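Local coordinates for protein transcriptional regulator, SorC family (PDB 2O0M) that probably regulates transcription by binding DNA and, as expected for a SorC-family regulator, probably responds to a bound sugar, at residues 241-245 with 311-316; 115-119 with 308-312. All coordinates share one frame. Residue numbers count along the deposited sequence, not the author numbering.

Interaction 1 of 2, residues 241-245 with 311-316. With PO4 (phosphate ion), chain B.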
loop_
_atom_site.group_PDB
_atom_site.type_symbol
_atom_site.label_atom_id
_atom_site.label_comp_id
_atom_site.label_asym_id
_atom_site.label_seq_id
_atom_site.Cartn_x
_atom_site.Cartn_y
_atom_site.Cartn_z
ATOM N N HIS A 241 2.365 0.127 1.005
ATOM C CA HIS A 241 0.999 0.457 0.649
ATOM C C HIS A 241 0.552 1.741 1.316
ATOM O O HIS A 241 1.166 2.183 2.282
ATOM C CB HIS A 241 0.085 -0.698 1.058
ATOM C CG HIS A 241 -0.073 -0.858 2.541
ATOM N ND1 HIS A 241 0.898 -1.405 3.352
ATOM C CD2 HIS A 241 -1.111 -0.555 3.352
ATOM C CE1 HIS A 241 0.469 -1.415 4.602
ATOM N NE2 HIS A 241 -0.759 -0.929 4.625
ATOM N N SER A 242 -0.524 2.330 0.797
ATOM C CA SER A 242 -1.236 3.372 1.522
ATOM C C SER A 242 -2.482 2.768 2.165
ATOM O O SER A 242 -2.702 1.543 2.155
ATOM C CB SER A 242 -1.549 4.586 0.626
ATOM O OG SER A 242 -1.986 5.699 1.389
ATOM N N ILE A 243 -3.266 3.639 2.777
ATOM C CA ILE A 243 -4.537 3.300 3.392
ATOM C C ILE A 243 -5.546 4.235 2.775
ATOM O O ILE A 243 -5.367 5.459 2.799
ATOM C CB ILE A 243 -4.479 3.483 4.921
ATOM C CG1 ILE A 243 -3.407 2.564 5.529
ATOM C CG2 ILE A 243 -5.833 3.199 5.563
ATOM C CD1 ILE A 243 -2.962 3.002 6.909
ATOM N N GLY A 244 -6.609 3.668 2.223
ATOM C CA GLY A 244 -7.621 4.463 1.538
ATOM C C GLY A 244 -8.801 4.787 2.425
ATOM O O GLY A 244 -9.093 4.067 3.383
ATOM N N ARG A 245 -9.463 5.893 2.103
ATOM C CA ARG A 245 -10.750 6.237 2.684
ATOM C C ARG A 245 -11.784 5.406 1.909
ATOM O O ARG A 245 -11.892 5.513 0.680
ATOM C CB ARG A 245 -10.971 7.756 2.585
ATOM C CG ARG A 245 -9.936 8.543 3.404
ATOM C CD ARG A 245 -9.951 10.053 3.193
ATOM N NE ARG A 245 -11.214 10.625 3.640
ATOM C CZ ARG A 245 -12.206 11.013 2.839
ATOM N NH1 ARG A 245 -12.094 10.911 1.521
ATOM N NH2 ARG A 245 -13.321 11.499 3.354
ATOM N N THR A 311 -7.397 14.267 6.795
ATOM C CA THR A 311 -8.544 13.603 6.175
ATOM C C THR A 311 -8.479 12.077 6.294
ATOM O O THR A 311 -9.501 11.408 6.177
ATOM C CB THR A 311 -8.675 13.961 4.673
ATOM O OG1 THR A 311 -7.487 13.569 3.962
ATOM C CG2 THR A 311 -8.936 15.460 4.486
ATOM N N LYS A 312 -7.281 11.547 6.521
ATOM C CA LYS A 312 -7.070 10.096 6.604
ATOM C C LYS A 312 -6.975 9.556 8.032
ATOM O O LYS A 312 -6.807 8.347 8.229
ATOM C CB LYS A 312 -5.822 9.693 5.804
ATOM C CG LYS A 312 -6.079 9.586 4.302
ATOM C CD LYS A 312 -5.029 8.723 3.601
ATOM C CE LYS A 312 -5.280 8.657 2.105
ATOM N NZ LYS A 312 -4.355 7.706 1.441
ATOM N N ALA A 313 -7.118 10.424 9.029
ATOM C CA ALA A 313 -6.972 9.997 10.420
ATOM C C ALA A 313 -7.894 8.819 10.766
ATOM O O ALA A 313 -7.474 7.856 11.396
ATOM C CB ALA A 313 -7.228 11.158 11.361
ATOM N N LYS A 314 -9.154 8.903 10.365
ATOM C CA LYS A 314 -10.114 7.841 10.668
ATOM C C LYS A 314 -9.753 6.534 9.964
ATOM O O LYS A 314 -9.784 5.461 10.571
ATOM C CB LYS A 314 -11.527 8.269 10.284
ATOM C CG LYS A 314 -12.105 9.357 11.174
ATOM C CD LYS A 314 -13.410 9.877 10.618
ATOM C CE LYS A 314 -14.265 10.545 11.683
ATOM N NZ LYS A 314 -13.522 11.535 12.506
ATOM N N ALA A 315 -9.386 6.632 8.689
ATOM C CA ALA A 315 -9.024 5.440 7.911
ATOM C C ALA A 315 -7.768 4.788 8.486
ATOM O O ALA A 315 -7.681 3.561 8.592
ATOM C CB ALA A 315 -8.804 5.803 6.461
ATOM N N ILE A 316 -6.784 5.612 8.831
ATOM C CA ILE A 316 -5.538 5.121 9.434
ATOM C C ILE A 316 -5.828 4.354 10.731
ATOM O O ILE A 316 -5.363 3.231 10.920
ATOM C CB ILE A 316 -4.541 6.271 9.694
ATOM C CG1 ILE A 316 -4.022 6.823 8.361
ATOM C CG2 ILE A 316 -3.370 5.796 10.543
ATOM C CD1 ILE A 316 -3.368 8.206 8.486
HETATM P P PO4 B . -5.008 7.269 -2.058
HETATM O O1 PO4 B . -5.819 7.484 -0.833
HETATM O O2 PO4 B . -3.561 7.508 -1.836
HETATM O O3 PO4 B . -5.300 5.913 -2.620
HETATM O O4 PO4 B . -5.492 8.209 -3.119
#

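Interaction 2 of 2, residues 115-119 with 308-312. With PO4 (phosphate ion), chain B.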
loop_
_atom_site.group_PDB
_atom_site.type_symbol
_atom_site.label_atom_id
_atom_site.label_comp_id
_atom_site.label_asym_id
_atom_site.label_seq_id
_atom_site.Cartn_x
_atom_site.Cartn_y
_atom_site.Cartn_z
ATOM N N GLY A 115 4.289 18.859 8.463
ATOM C CA GLY A 115 3.285 19.454 7.605
ATOM C C GLY A 115 2.020 18.638 7.439
ATOM O O GLY A 115 1.740 17.718 8.211
ATOM N N ASP A 116 1.276 18.994 6.401
ATOM C CA ASP A 116 -0.061 18.467 6.126
ATOM C C ASP A 116 -0.176 18.146 4.635
ATOM O O ASP A 116 -0.322 19.047 3.810
ATOM C CB ASP A 116 -1.125 19.499 6.528
ATOM C CG ASP A 116 -2.550 18.997 6.329
ATOM O OD1 ASP A 116 -2.746 17.891 5.801
ATOM O OD2 ASP A 116 -3.486 19.720 6.718
ATOM N N SER A 117 -0.123 16.860 4.297
ATOM C CA SER A 117 -0.210 16.408 2.905
ATOM C C SER A 117 -1.556 16.705 2.244
ATOM O O SER A 117 -1.672 16.613 1.023
ATOM C CB SER A 117 0.064 14.903 2.793
ATOM O OG SER A 117 -0.891 14.144 3.517
ATOM N N ASP A 118 -2.574 17.027 3.034
ATOM C CA ASP A 118 -3.840 17.488 2.451
ATOM C C ASP A 118 -3.649 18.794 1.691
ATOM O O ASP A 118 -4.249 18.999 0.643
ATOM C CB ASP A 118 -4.907 17.707 3.525
ATOM C CG ASP A 118 -5.466 16.408 4.080
ATOM O OD1 ASP A 118 -5.593 15.431 3.320
ATOM O OD2 ASP A 118 -5.793 16.387 5.288
ATOM N N ILE A 119 -2.830 19.686 2.234
ATOM C CA ILE A 119 -2.708 21.036 1.688
ATOM C C ILE A 119 -1.316 21.370 1.122
ATOM O O ILE A 119 -1.160 22.386 0.430
ATOM C CB ILE A 119 -3.176 22.093 2.737
ATOM C CG1 ILE A 119 -2.118 22.333 3.819
ATOM C CG2 ILE A 119 -4.504 21.665 3.364
ATOM C CD1 ILE A 119 -2.571 23.268 4.958
ATOM N N GLY A 308 -1.122 9.948 4.969
ATOM C CA GLY A 308 -1.067 11.228 5.651
ATOM C C GLY A 308 -2.307 12.056 5.415
ATOM O O GLY A 308 -3.190 11.679 4.630
ATOM N N GLY A 309 -2.344 13.196 6.096
ATOM C CA GLY A 309 -3.435 14.157 5.989
ATOM C C GLY A 309 -4.421 13.970 7.129
ATOM O O GLY A 309 -4.730 12.848 7.521
ATOM N N LYS A 310 -4.920 15.074 7.675
ATOM C CA LYS A 310 -5.986 14.997 8.656
ATOM C C LYS A 310 -7.178 14.190 8.103
ATOM O O LYS A 310 -7.860 13.481 8.845
ATOM C CB LYS A 310 -6.433 16.403 9.072
ATOM C CG LYS A 310 -7.532 16.400 10.112
ATOM C CD LYS A 310 -8.911 16.545 9.507
ATOM C CE LYS A 310 -9.965 16.250 10.554
ATOM N NZ LYS A 310 -11.352 16.324 10.052
ATOM N N THR A 311 -7.397 14.267 6.795
ATOM C CA THR A 311 -8.544 13.603 6.175
ATOM C C THR A 311 -8.479 12.077 6.294
ATOM O O THR A 311 -9.501 11.408 6.177
ATOM C CB THR A 311 -8.675 13.961 4.673
ATOM O OG1 THR A 311 -7.487 13.569 3.962
ATOM C CG2 THR A 311 -8.936 15.460 4.486
ATOM N N LYS A 312 -7.281 11.547 6.521
ATOM C CA LYS A 312 -7.070 10.096 6.604
ATOM C C LYS A 312 -6.975 9.556 8.032
ATOM O O LYS A 312 -6.807 8.347 8.229
ATOM C CB LYS A 312 -5.822 9.693 5.804
ATOM C CG LYS A 312 -6.079 9.586 4.302
ATOM C CD LYS A 312 -5.029 8.723 3.601
ATOM C CE LYS A 312 -5.280 8.657 2.105
ATOM N NZ LYS A 312 -4.355 7.706 1.441
HETATM P P PO4 B . -5.008 7.269 -2.058
HETATM O O1 PO4 B . -5.819 7.484 -0.833
HETATM O O2 PO4 B . -3.561 7.508 -1.836
HETATM O O3 PO4 B . -5.300 5.913 -2.620
HETATM O O4 PO4 B . -5.492 8.209 -3.119
#

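Interaction 1 of 2, residues 241-245 with 311-316
One lysine joins a strand end to a bound phosphate. Lys312 NZ gives a hydrogen bond to Ile243 O at 2.8 Å and another to phosphate O1 at 2.7 Å. The bond from Lys312 NZ to phosphate O2 is weak, at 3.4 Å. Ser242 OG lies 3.1 Å from Lys312 NZ; the Ser242 hydroxyl is hydrogen-bonded to Ile306 O. The ion probably came from the crystallisation liquor; Thr153 and Arg252 also bind it. The setting is Rossmann-like. Parallel strands 238-245 and 302-306 are neighbours in the sheet, and helix 313-320 follows the second of them. The start of this helix packs on the end of strand 238-245. Ile243 points at it, with CG2 4.1 Å from Ala315 CB and CD1 4.2 Å from Ile316 CG1. Gly244 O touches Ala315 CB at 3.5 Å. Exposed Arg245 passes beside the base of the lysine chain, its CD 4.1 Å from Lys312 CG. Arg245 NE makes a weak hydrogen bond to Thr311 O at 3.2 Å.

Interaction 2 of 2, residues 115-119 with 308-312
Gly115 opens the loop that follows strand 109-113. Its backbone angles (phi 105°, psi -163°) suit glycine, since a side chain would be jammed against the preceding carbonyl. Asp116 comes next and shapes the turn. Asp116 OD1 accepts a hydrogen bond from Asp118 N at 2.9 Å, which makes an Asx turn. A backbone bond from Ile119 N to Asp116 O, at 3.0 Å, closes a turn over the same residues. Asp116 OD1 also lies 3.8 Å from Gly309 CA. Ser117 points toward the other loop, and its OG sits 3.2 Å from Gly308 C. The hydrogen-bond partner of that hydroxyl is Asp332, which also binds Gly309 N. Asp118 makes the main polar link. Asp118 OD1 accepts from Thr311 OG1 at 2.7 Å, and Asp118 OD2 accepts from Thr311 N at 3.1 Å. One carboxylate thus takes both the hydroxyl and the backbone NH of a single threonine. Gly309 makes this close approach possible. A CB on Gly309 would fall 2.4 Å from Asp118 OD1, and at the backbone angles here (98°/140°) it would also jam against the preceding carbonyl. The 308-312 loop turns as well, with Lys312 N bonded to Gly309 O at 3.0 Å. Both loops follow parallel strands of the Rossmann-like sheet, 109-113 and 302-306, and each leads into a helix, 122-138 or 313-320. Strand 328-332 runs between those two strands, and its last residue, Asp332, bonds to both loops. Ser117 touches helix 122-138, while Asp116 and Lys310 touch helix 333-339.

The two interactions lie about 10 Å apart, centre to centre, within the putative sugar-binding domain. Both use the connection from strand 302-306 to helix 313-320, and they share Thr311 and Lys312. Along the chain the order is 115-119, then 241-245, then the shared region. In the sheet, strand 302-306 pairs with 238-245 and with 328-332, and 328-332 pairs with 109-113. The shared connection therefore meets segments from strands on either side of its own. It bridges the two, and Thr311 takes part in both contacts. The phosphate may mark an anion-binding spot in this domain.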